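Local coordinates for protein beta-mannosidase (Trichoderma harzianum, PDB 4CVU) that probably hydrolyses beta-linked mannose from the non-reducing ends of mannosides, as a glycosylated family 2 glycoside hydrolase, at residues 52-57 against 212-217; 84-89 against 153-158; 111-116 against 206-211. One frame throughout, in Å; residues are numbered along the deposited sequence.

Contact 1. Residues 52-57 against 212-217; sequences KFPSQA and WQPGRI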
ATOM      1  N   LYS A  52      19.594   7.914  15.813  1.00 47.17           N
ATOM      2  CA  LYS A  52      20.184   9.058  15.115  1.00 47.47           C
ATOM      3  C   LYS A  52      19.939  10.314  15.942  1.00 47.27           C
ATOM      4  O   LYS A  52      18.959  10.397  16.702  1.00 44.82           O
ATOM      5  CB  LYS A  52      19.570   9.225  13.706  1.00 49.25           C
ATOM      6  CG  LYS A  52      20.143   8.296  12.620  1.00 51.60           C
ATOM      7  CD  LYS A  52      21.563   8.721  12.214  1.00 54.72           C
ATOM      8  N   PHE A  53      20.828  11.292  15.776  1.00 46.33           N
ATOM      9  CA  PHE A  53      20.723  12.578  16.487  1.00 47.08           C
ATOM     10  C   PHE A  53      21.041  13.640  15.449  1.00 46.82           C
ATOM     11  O   PHE A  53      22.140  13.637  14.864  1.00 47.54           O
ATOM     12  CB  PHE A  53      21.727  12.605  17.647  1.00 45.69           C
ATOM     13  CG  PHE A  53      21.479  13.674  18.678  1.00 45.82           C
ATOM     14  CD1 PHE A  53      21.443  15.025  18.328  1.00 46.07           C
ATOM     15  CD2 PHE A  53      21.379  13.340  20.035  1.00 46.33           C
ATOM     16  CE1 PHE A  53      21.250  16.010  19.297  1.00 46.48           C
ATOM     17  CE2 PHE A  53      21.180  14.306  20.999  1.00 45.37           C
ATOM     18  CZ  PHE A  53      21.117  15.652  20.629  1.00 46.54           C
ATOM     19  N   PRO A  54      20.101  14.538  15.179  1.00 44.06           N
ATOM     20  CA  PRO A  54      18.726  14.652  15.694  1.00 42.41           C
ATOM     21  C   PRO A  54      17.743  13.605  15.104  1.00 40.80           C
ATOM     22  O   PRO A  54      17.871  13.217  13.959  1.00 39.49           O
ATOM     23  CB  PRO A  54      18.296  16.049  15.242  1.00 41.96           C
ATOM     24  CG  PRO A  54      19.504  16.734  14.687  1.00 42.94           C
ATOM     25  CD  PRO A  54      20.469  15.660  14.292  1.00 43.60           C
ATOM     26  N   SER A  55      16.785  13.164  15.911  1.00 39.17           N
ATOM     27  CA  SER A  55      15.694  12.312  15.471  1.00 38.56           C
ATOM     28  C   SER A  55      14.553  12.254  16.488  1.00 37.50           C
ATOM     29  O   SER A  55      14.597  12.897  17.508  1.00 36.66           O
ATOM     30  CB  SER A  55      16.200  10.893  15.251  1.00 38.42           C
ATOM     31  OG  SER A  55      15.281  10.146  14.478  1.00 39.66           O
ATOM     32  N   GLN A  56      13.548  11.439  16.183  1.00 36.38           N
ATOM     33  CA  GLN A  56      12.550  11.023  17.138  1.00 36.66           C
ATOM     34  C   GLN A  56      12.327   9.524  16.989  1.00 37.57           C
ATOM     35  O   GLN A  56      12.575   8.965  15.943  1.00 39.76           O
ATOM     36  CB  GLN A  56      11.244  11.770  16.898  1.00 36.44           C
ATOM     37  CG  GLN A  56      11.291  13.251  17.234  1.00 36.73           C
ATOM     38  CD  GLN A  56      10.248  14.073  16.465  1.00 36.38           C
ATOM     39  OE1 GLN A  56       9.922  13.745  15.332  1.00 36.20           O
ATOM     40  NE2 GLN A  56       9.710  15.138  17.092  1.00 37.14           N
ATOM     41  N   ALA A  57      11.841   8.876  18.035  1.00 38.81           N
ATOM     42  CA  ALA A  57      11.777   7.427  18.098  1.00 39.26           C
ATOM     43  C   ALA A  57      10.982   6.757  16.964  1.00 37.44           C
ATOM     44  O   ALA A  57      11.429   5.739  16.433  1.00 36.75           O
ATOM     45  CB  ALA A  57      11.250   6.983  19.470  1.00 39.27           C
ATOM     46  N   TRP A 212      15.155  16.385  18.989  1.00 38.53           N
ATOM     47  CA  TRP A 212      14.548  16.862  17.773  1.00 39.15           C
ATOM     48  C   TRP A 212      15.281  17.983  17.072  1.00 41.74           C
ATOM     49  O   TRP A 212      14.954  18.334  15.967  1.00 41.50           O
ATOM     50  CB  TRP A 212      13.104  17.256  18.050  1.00 39.08           C
ATOM     51  CG  TRP A 212      12.910  18.585  18.537  1.00 39.95           C
ATOM     52  CD1 TRP A 212      13.096  19.032  19.801  1.00 41.26           C
ATOM     53  CD2 TRP A 212      12.426  19.692  17.790  1.00 39.87           C
ATOM     54  NE1 TRP A 212      12.764  20.358  19.884  1.00 41.09           N
ATOM     55  CE2 TRP A 212      12.334  20.776  18.658  1.00 39.71           C
ATOM     56  CE3 TRP A 212      12.048  19.867  16.463  1.00 40.49           C
ATOM     57  CZ2 TRP A 212      11.925  22.018  18.240  1.00 40.60           C
ATOM     58  CZ3 TRP A 212      11.598  21.096  16.067  1.00 40.54           C
ATOM     59  CH2 TRP A 212      11.574  22.161  16.939  1.00 40.78           C
ATOM     60  N   GLN A 213      16.262  18.556  17.736  1.00 42.45           N
ATOM     61  CA  GLN A 213      17.097  19.585  17.149  1.00 43.61           C
ATOM     62  C   GLN A 213      18.562  19.299  17.493  1.00 44.57           C
ATOM     63  O   GLN A 213      18.859  18.443  18.284  1.00 43.74           O
ATOM     64  CB  GLN A 213      16.696  20.962  17.625  1.00 42.85           C
ATOM     65  CG  GLN A 213      15.395  21.475  17.060  1.00 43.34           C
ATOM     66  CD  GLN A 213      15.492  21.940  15.622  1.00 44.66           C
ATOM     67  OE1 GLN A 213      16.071  22.964  15.322  1.00 45.66           O
ATOM     68  NE2 GLN A 213      14.883  21.196  14.727  1.00 44.25           N
ATOM     69  N   PRO A 214      19.478  20.042  16.811  1.00 44.76           N
ATOM     70  CA  PRO A 214      20.889  19.721  17.080  1.00 45.69           C
ATOM     71  C   PRO A 214      21.392  19.961  18.480  1.00 44.24           C
ATOM     72  O   PRO A 214      20.793  20.648  19.275  1.00 43.98           O
ATOM     73  CB  PRO A 214      21.651  20.673  16.161  1.00 45.66           C
ATOM     74  CG  PRO A 214      20.760  20.872  15.020  1.00 45.57           C
ATOM     75  CD  PRO A 214      19.437  21.048  15.683  1.00 44.78           C
ATOM     76  N   GLY A 215      22.502  19.332  18.779  1.00 44.51           N
ATOM     77  CA  GLY A 215      23.083  19.402  20.101  1.00 46.43           C
ATOM     78  C   GLY A 215      24.557  19.087  20.060  1.00 48.76           C
ATOM     79  O   GLY A 215      25.047  18.495  19.108  1.00 48.73           O
ATOM     80  N   ARG A 216      25.273  19.488  21.093  1.00 51.73           N
ATOM     81  CA  ARG A 216      26.701  19.230  21.127  1.00 53.06           C
ATOM     82  C   ARG A 216      27.296  19.335  22.512  1.00 53.63           C
ATOM     83  O   ARG A 216      26.645  19.764  23.429  1.00 50.52           O
ATOM     84  CB  ARG A 216      27.436  20.099  20.113  1.00 55.26           C
ATOM     85  CG  ARG A 216      27.796  21.495  20.521  1.00 54.40           C
ATOM     86  CD  ARG A 216      26.674  22.504  20.562  1.00 55.07           C
ATOM     87  NE  ARG A 216      25.897  22.618  19.344  1.00 54.68           N
ATOM     88  CZ  ARG A 216      24.727  23.225  19.295  1.00 54.16           C
ATOM     89  NH1 ARG A 216      24.228  23.773  20.364  1.00 52.92           N
ATOM     90  NH2 ARG A 216      24.019  23.227  18.198  1.00 56.74           N
ATOM     91  N   ILE A 217      28.538  18.891  22.634  1.00 53.84           N
ATOM     92  CA  ILE A 217      29.308  19.063  23.858  1.00 55.05           C
ATOM     93  C   ILE A 217      30.357  20.135  23.647  1.00 57.32           C
ATOM     94  O   ILE A 217      31.042  20.133  22.636  1.00 54.44           O
ATOM     95  CB  ILE A 217      30.020  17.790  24.303  1.00 55.28           C
ATOM     96  CG1 ILE A 217      29.038  16.636  24.411  1.00 55.31           C
ATOM     97  CG2 ILE A 217      30.614  17.992  25.669  1.00 55.53           C
ATOM     98  CD1 ILE A 217      29.684  15.279  24.600  1.00 55.54           C
TER
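Van der Waals contact carries the meeting of F53 and P54 with the turn W212-G215. The F53 ring comes in with one corner: CE1 lies 3.6 Å from Q213 O and equally far from G215 N, while P214 C sits at the ring's edge, near its plane. F53 CG stands anti to the backbone N (chi1 -164°). What the ring meets is the backbone of 213-215, where G215 offers main chain alone. P54, whose preceding peptide is cis, turns its pyrrolidine onto the same turn. Its CB stands 3.9 Å from Q213 O, and its CG meets P214 CG at 4.3 Å, proline against proline.

Farther along, Q56 and W212 run side by side in the same direction, amide and indole planes 24° apart, and Q56 NE2 touches W212 CB at 4.1 Å.

The polar bonds stay within a segment or leave the pair. Q213 NE2 donates to W212 O at 3.1 Å, and the folded side chain lays CG over the centre of one indole face. W212 NE1 is bound to Q131 O, and S55 OG to D60 OD1; Q56 NE2 makes a weak bond to D113 OD2.

This is the join of two connections in the galactose-binding-like domain. Segment 52-57 leads from strand 48-51, at one rim of the six-stranded sheet, into helix 57-63, with Q56 at its N-cap position; segment 212-217 runs into strand 215-221, an inner strand of the four-stranded sheet, between strands 29-32 and 103-109.

Contact 2. Residues 84-89 against 153-158; sequences AQNWTY and SINFGS. With NAG (2-acetamido-2-deoxy-beta-D-glucopyranose), chain C.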
ATOM      1  N   ALA A  84       2.775   5.780  24.188  1.00 42.08           N
ATOM      2  CA  ALA A  84       2.432   5.355  25.525  1.00 43.16           C
ATOM      3  C   ALA A  84       3.615   4.950  26.435  1.00 45.01           C
ATOM      4  O   ALA A  84       3.405   4.682  27.607  1.00 47.62           O
ATOM      5  CB  ALA A  84       1.374   4.276  25.479  1.00 43.44           C
ATOM      6  N   GLN A  85       4.832   4.862  25.904  1.00 43.08           N
ATOM      7  CA  GLN A  85       6.006   4.474  26.696  1.00 44.88           C
ATOM      8  C   GLN A  85       7.248   5.364  26.550  1.00 45.47           C
ATOM      9  O   GLN A  85       7.321   6.185  25.673  1.00 43.35           O
ATOM     10  CB  GLN A  85       6.382   3.041  26.414  1.00 44.43           C
ATOM     11  CG  GLN A  85       7.008   2.841  25.068  1.00 42.73           C
ATOM     12  CD  GLN A  85       7.298   1.387  24.793  1.00 42.99           C
ATOM     13  OE1 GLN A  85       8.240   0.867  25.302  1.00 44.71           O
ATOM     14  NE2 GLN A  85       6.485   0.747  23.979  1.00 43.80           N
ATOM     15  N   ASN A  86       8.213   5.200  27.445  1.00 45.05           N
ATOM     16  CA  ASN A  86       9.515   5.878  27.372  1.00 46.11           C
ATOM     17  C   ASN A  86      10.461   5.365  26.297  1.00 44.75           C
ATOM     18  O   ASN A  86      10.491   4.208  26.013  1.00 45.49           O
ATOM     19  CB  ASN A  86      10.287   5.805  28.692  1.00 47.92           C
ATOM     20  CG  ASN A  86       9.708   6.681  29.796  1.00 50.90           C
ATOM     21  OD1 ASN A  86       8.526   6.810  29.925  1.00 50.49           O
ATOM     22  ND2 ASN A  86      10.570   7.268  30.593  1.00 51.44           N
ATOM     23  N   TRP A  87      11.244   6.249  25.725  1.00 42.85           N
ATOM     24  CA  TRP A  87      12.306   5.882  24.794  1.00 42.53           C
ATOM     25  C   TRP A  87      13.593   6.531  25.237  1.00 41.91           C
ATOM     26  O   TRP A  87      13.633   7.705  25.499  1.00 42.53           O
ATOM     27  CB  TRP A  87      11.949   6.319  23.343  1.00 41.20           C
ATOM     28  CG  TRP A  87      10.777   5.561  22.883  1.00 41.19           C
ATOM     29  CD1 TRP A  87       9.465   5.902  23.081  1.00 39.98           C
ATOM     30  CD2 TRP A  87      10.781   4.272  22.274  1.00 39.50           C
ATOM     31  NE1 TRP A  87       8.652   4.915  22.595  1.00 40.55           N
ATOM     32  CE2 TRP A  87       9.434   3.898  22.095  1.00 40.68           C
ATOM     33  CE3 TRP A  87      11.793   3.403  21.846  1.00 40.63           C
ATOM     34  CZ2 TRP A  87       9.057   2.685  21.493  1.00 39.74           C
ATOM     35  CZ3 TRP A  87      11.436   2.214  21.232  1.00 39.18           C
ATOM     36  CH2 TRP A  87      10.070   1.863  21.057  1.00 40.45           C
ATOM     37  N   THR A  88      14.666   5.767  25.274  1.00 42.96           N
ATOM     38  CA  THR A  88      15.921   6.295  25.735  1.00 43.30           C
ATOM     39  C   THR A  88      16.943   6.266  24.619  1.00 44.95           C
ATOM     40  O   THR A  88      17.170   5.199  23.991  1.00 45.67           O
ATOM     41  CB  THR A  88      16.423   5.523  26.990  1.00 44.36           C
ATOM     42  OG1 THR A  88      15.511   5.744  28.077  1.00 43.69           O
ATOM     43  CG2 THR A  88      17.818   5.954  27.389  1.00 44.27           C
ATOM     44  N   TYR A  89      17.545   7.433  24.384  1.00 44.83           N
ATOM     45  CA  TYR A  89      18.669   7.609  23.439  1.00 46.07           C
ATOM     46  C   TYR A  89      19.988   7.498  24.213  1.00 49.01           C
ATOM     47  O   TYR A  89      20.257   8.304  25.104  1.00 49.78           O
ATOM     48  CB  TYR A  89      18.562   8.976  22.747  1.00 46.58           C
ATOM     49  CG  TYR A  89      17.583   8.977  21.571  1.00 45.40           C
ATOM     50  CD1 TYR A  89      16.212   8.890  21.777  1.00 43.50           C
ATOM     51  CD2 TYR A  89      18.047   9.065  20.264  1.00 44.62           C
ATOM     52  CE1 TYR A  89      15.334   8.865  20.707  1.00 43.86           C
ATOM     53  CE2 TYR A  89      17.186   9.072  19.198  1.00 43.65           C
ATOM     54  CZ  TYR A  89      15.825   8.962  19.406  1.00 44.91           C
ATOM     55  OH  TYR A  89      14.969   8.930  18.296  1.00 41.39           O
ATOM     56  N   SER A 153      23.102   9.604  28.103  1.00 50.94           N
ATOM     57  CA  SER A 153      21.819   9.010  27.835  1.00 51.77           C
ATOM     58  C   SER A 153      20.723  10.011  28.125  1.00 51.24           C
ATOM     59  O   SER A 153      20.854  10.825  29.050  1.00 52.28           O
ATOM     60  CB  SER A 153      21.598   7.729  28.636  1.00 52.62           C
ATOM     61  OG  SER A 153      21.236   8.019  29.963  1.00 54.37           O
ATOM     62  N   ILE A 154      19.660   9.937  27.320  1.00 47.70           N
ATOM     63  CA  ILE A 154      18.520  10.831  27.427  1.00 47.20           C
ATOM     64  C   ILE A 154      17.230  10.014  27.426  1.00 46.01           C
ATOM     65  O   ILE A 154      16.779   9.498  26.379  1.00 46.27           O
ATOM     66  CB  ILE A 154      18.499  11.868  26.279  1.00 46.76           C
ATOM     67  CG1 ILE A 154      19.901  12.424  26.026  1.00 48.12           C
ATOM     68  CG2 ILE A 154      17.539  13.002  26.610  1.00 47.46           C
ATOM     69  CD1 ILE A 154      19.991  13.318  24.817  1.00 47.49           C
ATOM     70  N   ASN A 155      16.632   9.874  28.591  1.00 45.05           N
ATOM     71  CA  ASN A 155      15.440   9.048  28.741  1.00 44.91           C
ATOM     72  C   ASN A 155      14.204   9.919  28.560  1.00 42.60           C
ATOM     73  O   ASN A 155      13.918  10.735  29.414  1.00 42.58           O
ATOM     74  CB  ASN A 155      15.472   8.362  30.111  1.00 45.58           C
ATOM     75  CG  ASN A 155      14.288   7.446  30.346  1.00 46.03           C
ATOM     76  OD1 ASN A 155      13.395   7.340  29.527  1.00 46.48           O
ATOM     77  ND2 ASN A 155      14.289   6.774  31.492  1.00 46.67           N
ATOM     78  N   PHE A 156      13.507   9.749  27.428  1.00 41.80           N
ATOM     79  CA  PHE A 156      12.333  10.556  27.063  1.00 40.19           C
ATOM     80  C   PHE A 156      11.032   9.931  27.558  1.00 40.60           C
ATOM     81  O   PHE A 156      10.777   8.753  27.321  1.00 42.01           O
ATOM     82  CB  PHE A 156      12.244  10.760  25.545  1.00 38.71           C
ATOM     83  CG  PHE A 156      13.352  11.584  24.954  1.00 39.00           C
ATOM     84  CD1 PHE A 156      13.254  12.970  24.881  1.00 39.34           C
ATOM     85  CD2 PHE A 156      14.503  10.982  24.454  1.00 39.05           C
ATOM     86  CE1 PHE A 156      14.282  13.731  24.337  1.00 38.73           C
ATOM     87  CE2 PHE A 156      15.524  11.737  23.913  1.00 38.74           C
ATOM     88  CZ  PHE A 156      15.419  13.109  23.850  1.00 38.37           C
ATOM     89  N   GLY A 157      10.210  10.713  28.264  1.00 41.49           N
ATOM     90  CA  GLY A 157       8.951  10.203  28.810  1.00 41.66           C
ATOM     91  C   GLY A 157       7.871   9.947  27.785  1.00 41.45           C
ATOM     92  O   GLY A 157       7.930  10.424  26.649  1.00 39.81           O
ATOM     93  N   SER A 158       6.884   9.155  28.187  1.00 41.62           N
ATOM     94  CA  SER A 158       5.599   9.094  27.525  1.00 41.33           C
ATOM     95  C   SER A 158       4.866  10.377  27.926  1.00 41.82           C
ATOM     96  O   SER A 158       4.640  10.594  29.102  1.00 40.34           O
ATOM     97  CB  SER A 158       4.819   7.884  27.992  1.00 42.01           C
ATOM     98  OG  SER A 158       3.510   7.888  27.475  1.00 41.42           O
TER
HETATM   99  C1  NAG C   1      10.231   8.096  31.676  1.00 43.62           C
HETATM  100  C2  NAG C   1      10.956   7.541  32.928  1.00 42.96           C
HETATM  101  C3  NAG C   1      10.767   8.478  34.112  1.00 46.56           C
HETATM  102  C4  NAG C   1      11.080   9.930  33.756  1.00 46.25           C
HETATM  103  C5  NAG C   1      10.408  10.350  32.424  1.00 45.64           C
HETATM  104  C6  NAG C   1      10.864  11.748  31.949  1.00 43.96           C
HETATM  105  C7  NAG C   1      11.170   5.126  32.988  1.00 41.57           C
HETATM  106  C8  NAG C   1      10.610   3.787  33.367  1.00 44.89           C
HETATM  107  N2  NAG C   1      10.463   6.213  33.280  1.00 42.27           N
HETATM  108  O3  NAG C   1      11.608   8.034  35.166  1.00 49.49           O
HETATM  109  O4  NAG C   1      10.594  10.751  34.808  1.00 47.98           O
HETATM  110  O5  NAG C   1      10.680   9.409  31.399  1.00 43.90           O
HETATM  111  O6  NAG C   1      12.204  11.741  31.484  1.00 41.16           O
HETATM  112  O7  NAG C   1      12.242   5.183  32.424  1.00 40.84           O
HETATM  113  O   HOH W   1       7.178   8.595  24.351  1.00 44.84           O
HETATM  114  O   HOH W   2       6.367   8.447  30.974  1.00 50.25           O
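N86 is glycosylated: its ND2 is bonded to C1 of the sugar at 1.4 Å, and the N-H it keeps goes to OD1 of N155 on the partner strand (3.0 Å, 158°), with the donor lying above the carbonyl plane of N155. N86, W87 and T88 form the N-X-T sequon. N155 extends CG anti to its backbone N (chi1 -178°), and its carboxamide touches both the linking nitrogen and the N-acetyl group. While OD1 accepts from N86 ND2, ND2 of N155 donates almost straight (168°) to the acetamide oxygen O7 of NAG at 2.8 Å. N155 O accepts a hydrogen bond from O6 of the same sugar at 2.9 Å. On the other side of the N86 amide, OD1 receives a weak bond from S158 N at 3.3 Å and a proton from a water that also accepts from S158 N.

Beneath this lies a regular antiparallel pairing. W87-F156 and Y89-I154 are hydrogen-bonded pairs, each with two backbone bonds, and T88-N155 between them is a non-hydrogen-bonded pair. T88 and N155 project on the glycan side; W87, Y89, I154 and F156 project on the other. There Y89 CD1 meets F156 CE2 at 3.6 Å, the ring planes nearly perpendicular, and W87 O lies at the F156 ring edge. Y89 OH turns out of the pair to D60.

Chemically, the first sugar is held by more than its covalent bond: one asparagine side chain both accepts from the glycosylated nitrogen and donates to the N-acetyl group, which should limit rotation at the root of the glycan. T117 OG1 adds another bond.

Contact 3. Residues 111-116 against 206-211; sequences GLDTYA and FSPVGP. With NAG (2-acetamido-2-deoxy-beta-D-glucopyranose), chain C.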
ATOM      1  N   GLY A 111      17.294  21.446  21.137  1.00 42.03           N
ATOM      2  CA  GLY A 111      15.907  21.013  21.313  1.00 41.93           C
ATOM      3  C   GLY A 111      15.754  19.560  21.716  1.00 42.13           C
ATOM      4  O   GLY A 111      16.317  18.663  21.072  1.00 42.36           O
ATOM      5  N   LEU A 112      15.008  19.331  22.798  1.00 40.38           N
ATOM      6  CA  LEU A 112      14.695  17.998  23.255  1.00 41.97           C
ATOM      7  C   LEU A 112      13.182  17.919  23.424  1.00 42.20           C
ATOM      8  O   LEU A 112      12.575  18.799  24.003  1.00 41.34           O
ATOM      9  CB  LEU A 112      15.391  17.680  24.575  1.00 42.91           C
ATOM     10  CG  LEU A 112      16.919  17.764  24.578  1.00 43.74           C
ATOM     11  CD1 LEU A 112      17.381  17.784  26.011  1.00 42.41           C
ATOM     12  CD2 LEU A 112      17.565  16.611  23.796  1.00 43.58           C
ATOM     13  N   ASP A 113      12.585  16.853  22.899  1.00 42.51           N
ATOM     14  CA  ASP A 113      11.141  16.750  22.754  1.00 41.06           C
ATOM     15  C   ASP A 113      10.665  15.552  23.528  1.00 41.34           C
ATOM     16  O   ASP A 113      10.982  14.421  23.126  1.00 43.16           O
ATOM     17  CB  ASP A 113      10.811  16.573  21.257  1.00 41.59           C
ATOM     18  CG  ASP A 113       9.327  16.546  20.967  1.00 41.40           C
ATOM     19  OD1 ASP A 113       8.477  16.870  21.827  1.00 41.43           O
ATOM     20  OD2 ASP A 113       8.997  16.230  19.803  1.00 42.14           O
ATOM     21  N   THR A 114       9.990  15.730  24.674  1.00 41.15           N
ATOM     22  CA  THR A 114       9.939  16.956  25.485  1.00 41.59           C
ATOM     23  C   THR A 114      10.472  16.688  26.943  1.00 42.50           C
ATOM     24  O   THR A 114      11.577  17.090  27.281  1.00 42.16           O
ATOM     25  CB  THR A 114       8.496  17.538  25.515  1.00 41.29           C
ATOM     26  OG1 THR A 114       8.188  18.085  24.239  1.00 40.48           O
ATOM     27  CG2 THR A 114       8.348  18.643  26.546  1.00 42.61           C
ATOM     28  N   TYR A 115       9.671  16.008  27.781  1.00 42.28           N
ATOM     29  CA  TYR A 115      10.089  15.610  29.129  1.00 40.88           C
ATOM     30  C   TYR A 115      11.196  14.568  28.986  1.00 42.57           C
ATOM     31  O   TYR A 115      10.996  13.527  28.352  1.00 42.65           O
ATOM     32  CB  TYR A 115       8.960  15.000  29.942  1.00 41.44           C
ATOM     33  CG  TYR A 115       7.739  15.871  30.202  1.00 41.67           C
ATOM     34  CD1 TYR A 115       7.757  16.880  31.153  1.00 42.31           C
ATOM     35  CD2 TYR A 115       6.554  15.635  29.533  1.00 39.50           C
ATOM     36  CE1 TYR A 115       6.615  17.664  31.395  1.00 43.09           C
ATOM     37  CE2 TYR A 115       5.411  16.373  29.790  1.00 40.00           C
ATOM     38  CZ  TYR A 115       5.438  17.402  30.696  1.00 42.04           C
ATOM     39  OH  TYR A 115       4.271  18.151  30.910  1.00 43.07           O
ATOM     40  N   ALA A 116      12.359  14.854  29.561  1.00 43.15           N
ATOM     41  CA  ALA A 116      13.527  13.984  29.435  1.00 44.42           C
ATOM     42  C   ALA A 116      14.332  13.956  30.755  1.00 46.17           C
ATOM     43  O   ALA A 116      14.208  14.822  31.617  1.00 45.46           O
ATOM     44  CB  ALA A 116      14.401  14.457  28.295  1.00 44.21           C
ATOM     45  N   PHE A 206       0.799  11.463  16.813  1.00 33.96           N
ATOM     46  CA  PHE A 206       1.888  10.507  17.068  1.00 35.57           C
ATOM     47  C   PHE A 206       2.672  10.736  18.357  1.00 35.29           C
ATOM     48  O   PHE A 206       3.421   9.846  18.784  1.00 36.37           O
ATOM     49  CB  PHE A 206       2.827  10.436  15.853  1.00 34.82           C
ATOM     50  CG  PHE A 206       2.203   9.762  14.659  1.00 34.55           C
ATOM     51  CD1 PHE A 206       1.704   8.468  14.768  1.00 34.77           C
ATOM     52  CD2 PHE A 206       2.071  10.428  13.447  1.00 35.08           C
ATOM     53  CE1 PHE A 206       1.096   7.859  13.700  1.00 35.68           C
ATOM     54  CE2 PHE A 206       1.460   9.806  12.369  1.00 33.96           C
ATOM     55  CZ  PHE A 206       0.990   8.516  12.510  1.00 34.34           C
ATOM     56  N   SER A 207       2.525  11.935  18.945  1.00 35.29           N
ATOM     57  CA  SER A 207       3.268  12.351  20.132  1.00 33.51           C
ATOM     58  C   SER A 207       4.716  11.829  20.136  1.00 34.27           C
ATOM     59  O   SER A 207       5.124  11.136  21.085  1.00 33.14           O
ATOM     60  CB  SER A 207       2.572  11.865  21.397  1.00 34.93           C
ATOM     61  OG  SER A 207       3.339  12.222  22.523  1.00 34.27           O
ATOM     62  N   PRO A 208       5.509  12.244  19.139  1.00 34.82           N
ATOM     63  CA  PRO A 208       6.898  11.782  19.024  1.00 35.99           C
ATOM     64  C   PRO A 208       7.798  12.412  20.076  1.00 35.45           C
ATOM     65  O   PRO A 208       7.448  13.464  20.680  1.00 37.44           O
ATOM     66  CB  PRO A 208       7.273  12.221  17.619  1.00 34.52           C
ATOM     67  CG  PRO A 208       6.468  13.474  17.413  1.00 33.77           C
ATOM     68  CD  PRO A 208       5.140  13.094  18.007  1.00 33.76           C
ATOM     69  N   VAL A 209       8.913  11.739  20.342  1.00 36.33           N
ATOM     70  CA  VAL A 209       9.885  12.194  21.344  1.00 37.67           C
ATOM     71  C   VAL A 209      11.270  11.899  20.833  1.00 38.86           C
ATOM     72  O   VAL A 209      11.457  10.950  20.060  1.00 36.27           O
ATOM     73  CB  VAL A 209       9.727  11.555  22.735  1.00 37.55           C
ATOM     74  CG1 VAL A 209       8.367  11.916  23.337  1.00 37.78           C
ATOM     75  CG2 VAL A 209       9.885  10.043  22.687  1.00 38.85           C
ATOM     76  N   GLY A 210      12.217  12.722  21.265  1.00 37.65           N
ATOM     77  CA  GLY A 210      13.617  12.531  20.897  1.00 39.60           C
ATOM     78  C   GLY A 210      14.387  13.839  20.824  1.00 39.04           C
ATOM     79  O   GLY A 210      13.810  14.927  21.041  1.00 38.71           O
ATOM     80  N   PRO A 211      15.685  13.742  20.504  1.00 39.88           N
ATOM     81  CA  PRO A 211      16.513  14.899  20.320  1.00 39.82           C
ATOM     82  C   PRO A 211      16.148  15.516  18.978  1.00 39.76           C
ATOM     83  O   PRO A 211      16.739  15.197  17.947  1.00 40.29           O
ATOM     84  CB  PRO A 211      17.935  14.313  20.341  1.00 40.95           C
ATOM     85  CG  PRO A 211      17.788  12.965  19.769  1.00 40.94           C
ATOM     86  CD  PRO A 211      16.422  12.496  20.201  1.00 41.95           C
TER
HETATM   87  C1  NAG C   1      10.231   8.096  31.676  1.00 43.62           C
HETATM   88  C2  NAG C   1      10.956   7.541  32.928  1.00 42.96           C
HETATM   89  C3  NAG C   1      10.767   8.478  34.112  1.00 46.56           C
HETATM   90  C4  NAG C   1      11.080   9.930  33.756  1.00 46.25           C
HETATM   91  C5  NAG C   1      10.408  10.350  32.424  1.00 45.64           C
HETATM   92  C6  NAG C   1      10.864  11.748  31.949  1.00 43.96           C
HETATM   93  C7  NAG C   1      11.170   5.126  32.988  1.00 41.57           C
HETATM   94  C8  NAG C   1      10.610   3.787  33.367  1.00 44.89           C
HETATM   95  N2  NAG C   1      10.463   6.213  33.280  1.00 42.27           N
HETATM   96  O3  NAG C   1      11.608   8.034  35.166  1.00 49.49           O
HETATM   97  O4  NAG C   1      10.594  10.751  34.808  1.00 47.98           O
HETATM   98  O5  NAG C   1      10.680   9.409  31.399  1.00 43.90           O
HETATM   99  O6  NAG C   1      12.204  11.741  31.484  1.00 41.16           O
HETATM  100  O7  NAG C   1      12.242   5.183  32.424  1.00 40.84           O
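D113 and G210 face each other as one antiparallel hydrogen-bonded pair: D113 N gives to G210 O at 2.9 Å, and G210 N returns the bond to D113 O at 2.8 Å (157°). D113 O is further enclosed by V209, whose CA lies 3.1 Å away in a CA-H...O contact and whose CB is close beside it. At the other end L112 crosses P211 at about a right angle, and its CD2 rests 4.0 Å from P211 CA.

The D113 side chain has its CG anti to the backbone N (chi1 -176°). Its OD2 lies 3.3 Å from P208 O; both are acceptors and make no hydrogen bond. K193 NZ, in a salt bridge with D113 OD1 and hydrogen-bonded to P208 O, probably eases their closeness. OD1 also accepts T114 OG1 at 2.7 Å on its anti lone pair.

Backbone shape sets these pieces in place. The peptide between D113 and T114 is cis, turning the chain sharply just after the bridge. At the phi of 150° that G210 adopts, a CB would run into P211 CD and the carbonyl O of V209, and glycine has none. Farther out, V209 and P211 lean on F156, Y115 packs on helix 159-168, and A116 C comes 3.2 Å from O6 of the N86-linked sugar.

What results is an isolated beta bridge between two buried loops. The 111-116 loop crosses from strand 103-109 of the four-stranded sheet to strand 116-120 of the six-stranded one, a sheet-to-sheet connection of the kind found in the jelly-roll beta-sandwich of galactose-binding-like domains.

In the fold
The three contacts lie on the same side of the chain's centre, contacts 2 and 3 closest, with centres 8 Å apart. The loop of contact 3 stands between the other two. Segment 206-211 probably pairs with 52-57 through S55 N to P211 O and A57 N to V209 O, each 2.9 Å, while Y115 O of 111-116 probably accepts G157 N of contact 2. F156 CZ packs 3.3 Å from G210 C, setting contact 2's buried side against the D113-G210 pair. Centres of contacts 1 and 2 are 13 Å apart, yet Y89 OH packs 3.1 Å from A57 N. Contacts 2 and 3 share the first sugar of an attached glycan, which is not a substrate pocket.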